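Local coordinates for adhesion and penetration protein autotransporter (Haemophilus influenzae, PDB 3SYJ) that promotes adherence to and invasion of host cells, self-associates in bacterial aggregation, and is probably also a serine protease, at residues 515-520 against 530-535. Numbering follows the deposited sequence.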
ATOM      1  N   THR A 515      23.483 -14.619  32.284  1.00 19.13           N
ATOM      2  CA  THR A 515      22.758 -15.780  32.813  1.00 20.58           C
ATOM      3  C   THR A 515      22.136 -15.557  34.197  1.00 23.33           C
ATOM      4  O   THR A 515      21.354 -16.379  34.673  1.00 27.28           O
ATOM      5  CB  THR A 515      23.666 -17.023  32.878  1.00 22.73           C
ATOM      6  OG1 THR A 515      24.790 -16.754  33.729  1.00 22.22           O
ATOM      7  CG2 THR A 515      24.165 -17.383  31.482  1.00 19.33           C
ATOM      8  N   GLY A 516      22.476 -14.447  34.839  1.00 19.91           N
ATOM      9  CA  GLY A 516      21.941 -14.147  36.153  1.00 25.10           C
ATOM     10  C   GLY A 516      22.722 -14.851  37.245  1.00 22.18           C
ATOM     11  O   GLY A 516      23.637 -15.619  36.963  1.00 22.55           O
ATOM     12  N   ASN A 517      22.368 -14.581  38.494  1.00 21.84           N
ATOM     13  CA  ASN A 517      23.071 -15.174  39.618  1.00 27.71           C
ATOM     14  C   ASN A 517      22.851 -16.679  39.657  1.00 27.54           C
ATOM     15  O   ASN A 517      21.742 -17.164  39.427  1.00 27.17           O
ATOM     16  CB  ASN A 517      22.636 -14.536  40.939  1.00 22.70           C
ATOM     17  CG  ASN A 517      23.175 -13.134  41.112  1.00 24.02           C
ATOM     18  OD1 ASN A 517      22.485 -12.246  41.607  1.00 25.54           O
ATOM     19  ND2 ASN A 517      24.417 -12.924  40.702  1.00 23.41           N
ATOM     20  N   GLU A 518      23.929 -17.399  39.948  1.00 30.01           N
ATOM     21  CA  GLU A 518      23.915 -18.856  40.050  1.00 39.18           C
ATOM     22  C   GLU A 518      22.909 -19.372  41.086  1.00 40.46           C
ATOM     23  O   GLU A 518      22.110 -20.255  40.790  1.00 43.93           O
ATOM     24  CB  GLU A 518      25.326 -19.365  40.364  1.00 40.04           C
ATOM     25  CG  GLU A 518      25.403 -20.815  40.813  1.00 48.96           C
ATOM     26  CD  GLU A 518      26.834 -21.333  40.844  1.00 57.15           C
ATOM     27  OE1 GLU A 518      27.533 -21.217  39.811  1.00 53.51           O
ATOM     28  OE2 GLU A 518      27.259 -21.858  41.896  1.00 57.84           O
ATOM     29  N   SER A 519      22.948 -18.817  42.295  1.00 35.23           N
ATOM     30  CA  SER A 519      22.027 -19.233  43.345  1.00 31.11           C
ATOM     31  C   SER A 519      21.414 -18.037  44.036  1.00 27.90           C
ATOM     32  O   SER A 519      22.028 -16.979  44.099  1.00 31.11           O
ATOM     33  CB  SER A 519      22.741 -20.083  44.393  1.00 32.31           C
ATOM     34  OG  SER A 519      21.931 -20.223  45.560  1.00 27.76           O
ATOM     35  N   ILE A 520      20.202 -18.210  44.555  1.00 27.76           N
ATOM     36  CA  ILE A 520      19.570 -17.193  45.388  1.00 26.86           C
ATOM     37  C   ILE A 520      19.424 -17.682  46.826  1.00 25.89           C
ATOM     38  O   ILE A 520      18.691 -17.104  47.622  1.00 30.16           O
ATOM     39  CB  ILE A 520      18.200 -16.773  44.846  1.00 31.74           C
ATOM     40  CG1 ILE A 520      17.318 -18.002  44.617  1.00 35.76           C
ATOM     41  CG2 ILE A 520      18.366 -15.976  43.563  1.00 27.39           C
ATOM     42  CD1 ILE A 520      15.843 -17.684  44.570  1.00 27.14           C
ATOM     43  N   LYS A 530      25.682  -9.676  48.892  1.00 22.30           N
ATOM     44  CA  LYS A 530      24.263  -9.852  48.619  1.00 23.97           C
ATOM     45  C   LYS A 530      23.917  -9.760  47.140  1.00 20.36           C
ATOM     46  O   LYS A 530      22.957 -10.379  46.694  1.00 21.54           O
ATOM     47  CB  LYS A 530      23.458  -8.804  49.396  1.00 27.51           C
ATOM     48  CG  LYS A 530      22.163  -9.333  49.994  1.00 39.15           C
ATOM     49  CD  LYS A 530      22.457 -10.387  51.065  1.00 31.88           C
ATOM     50  CE  LYS A 530      21.181 -10.977  51.662  1.00 29.90           C
ATOM     51  NZ  LYS A 530      20.426 -10.030  52.544  1.00 29.40           N
ATOM     52  N   LEU A 531      24.682  -8.971  46.386  1.00 20.27           N
ATOM     53  CA  LEU A 531      24.403  -8.780  44.960  1.00 22.84           C
ATOM     54  C   LEU A 531      24.455 -10.094  44.179  1.00 21.70           C
ATOM     55  O   LEU A 531      23.840 -10.218  43.126  1.00 20.66           O
ATOM     56  CB  LEU A 531      25.375  -7.770  44.334  1.00 19.43           C
ATOM     57  CG  LEU A 531      25.018  -6.287  44.413  1.00 18.06           C
ATOM     58  CD1 LEU A 531      24.943  -5.862  45.846  1.00 17.92           C
ATOM     59  CD2 LEU A 531      26.049  -5.446  43.683  1.00 19.40           C
ATOM     60  N   ASP A 532      25.194 -11.067  44.706  1.00 24.37           N
ATOM     61  CA  ASP A 532      25.398 -12.346  44.029  1.00 23.15           C
ATOM     62  C   ASP A 532      24.309 -13.368  44.334  1.00 25.52           C
ATOM     63  O   ASP A 532      24.330 -14.474  43.799  1.00 25.18           O
ATOM     64  CB  ASP A 532      26.758 -12.936  44.408  1.00 22.66           C
ATOM     65  CG  ASP A 532      27.917 -12.119  43.867  1.00 23.18           C
ATOM     66  OD1 ASP A 532      27.814 -11.627  42.726  1.00 26.82           O
ATOM     67  OD2 ASP A 532      28.936 -11.974  44.573  1.00 24.81           O
ATOM     68  N   TYR A 533      23.356 -13.011  45.189  1.00 24.06           N
ATOM     69  CA  TYR A 533      22.365 -13.993  45.622  1.00 24.77           C
ATOM     70  C   TYR A 533      20.944 -13.493  45.477  1.00 24.69           C
ATOM     71  O   TYR A 533      20.019 -14.032  46.090  1.00 24.23           O
ATOM     72  CB  TYR A 533      22.654 -14.448  47.053  1.00 18.43           C
ATOM     73  CG  TYR A 533      24.052 -14.998  47.189  1.00 25.49           C
ATOM     74  CD1 TYR A 533      24.338 -16.313  46.844  1.00 31.30           C
ATOM     75  CD2 TYR A 533      25.096 -14.193  47.625  1.00 25.42           C
ATOM     76  CE1 TYR A 533      25.622 -16.821  46.952  1.00 29.08           C
ATOM     77  CE2 TYR A 533      26.379 -14.689  47.741  1.00 30.13           C
ATOM     78  CZ  TYR A 533      26.635 -16.005  47.400  1.00 33.28           C
ATOM     79  OH  TYR A 533      27.909 -16.503  47.507  1.00 38.61           O
ATOM     80  N   ARG A 534      20.777 -12.474  44.640  1.00 21.54           N
ATOM     81  CA  ARG A 534      19.476 -11.868  44.412  1.00 19.57           C
ATOM     82  C   ARG A 534      18.877 -12.354  43.100  1.00 21.97           C
ATOM     83  O   ARG A 534      19.596 -12.752  42.188  1.00 21.90           O
ATOM     84  CB  ARG A 534      19.604 -10.344  44.401  1.00 22.55           C
ATOM     85  CG  ARG A 534      19.860  -9.735  45.773  1.00 28.30           C
ATOM     86  CD  ARG A 534      18.622  -9.845  46.652  1.00 32.61           C
ATOM     87  NE  ARG A 534      17.488  -9.105  46.100  1.00 36.05           N
ATOM     88  CZ  ARG A 534      17.107  -7.898  46.511  1.00 40.02           C
ATOM     89  NH1 ARG A 534      17.773  -7.288  47.483  1.00 38.27           N
ATOM     90  NH2 ARG A 534      16.060  -7.298  45.952  1.00 33.28           N
ATOM     91  N   LYS A 535      17.554 -12.318  43.012  1.00 24.25           N
ATOM     92  CA  LYS A 535      16.856 -12.698  41.794  1.00 24.71           C
ATOM     93  C   LYS A 535      17.027 -11.626  40.729  1.00 24.27           C
ATOM     94  O   LYS A 535      16.970 -11.916  39.536  1.00 25.65           O
ATOM     95  CB  LYS A 535      15.370 -12.931  42.080  1.00 24.91           C
ATOM     96  CG  LYS A 535      15.094 -14.251  42.780  1.00 33.85           C
ATOM     97  CD  LYS A 535      13.611 -14.564  42.878  1.00 34.80           C
ATOM     98  CE  LYS A 535      12.988 -14.021  44.156  1.00 38.29           C
ATOM     99  NZ  LYS A 535      11.816 -14.863  44.570  1.00 39.88           N
TER
HETATM  100  O   HOH W   1      20.131 -13.285  39.049  1.00 23.92           O
HETATM  101  O   HOH W   2      25.055 -17.121  42.988  1.00 30.33           O
HETATM  102  O   HOH W   3      18.260 -14.293  48.131  1.00 31.70           O
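The phenol ring of Tyr533 meets Ser519 through the carbonyl oxygen, which lies obliquely to the ring, with Ser519 O 3.6 Å from Tyr533 CD1. Asp532 CB covers one ring face, offset toward the rim. The same carbonyl receives the CA-H of Tyr533, nearly straight at 158°, and the contact is returned by Ile520 CA, 3.3 Å from Tyr533 O. The other flat group, the carboxamide of Asn517, is set among backbone carbonyls: its CG lies 3.2 Å from Asp532 O, and the oxygens of Leu531 and Arg534 also line the group. CG stands anti to its own carbonyl carbon (chi1 -73°), which puts CG against the backbone of residues 531-534.

Three waters tie the two backbones together. One accepts from Asn517 N and probably donates to Arg534 O, though other acceptors compete for its protons; a second accepts from Ser519 N and donates to Asp532 O, 2.9 Å away; the third donates to both Ile520 O and Tyr533 O. Beside this polar seam, Ile520 and Lys535 make an aliphatic crossing, CG2 of Ile520 reaching CG of Lys535 at 3.8 Å, while the ammonium of Lys535 goes on to a salt bridge with Asp565.

Both segments belong to the long loop that leaves strand 510-514 and returns to strand 536-539 in the beta-helix of the passenger domain. The short 3-10 turn 530-532, closed by Tyr533 N bonding to Lys530 O, is tied by Asp532 to Arg491, whereas Thr515 and Lys535 bond through their backbones to Phe489 and Thr567, in strands 487-489 and 567-575.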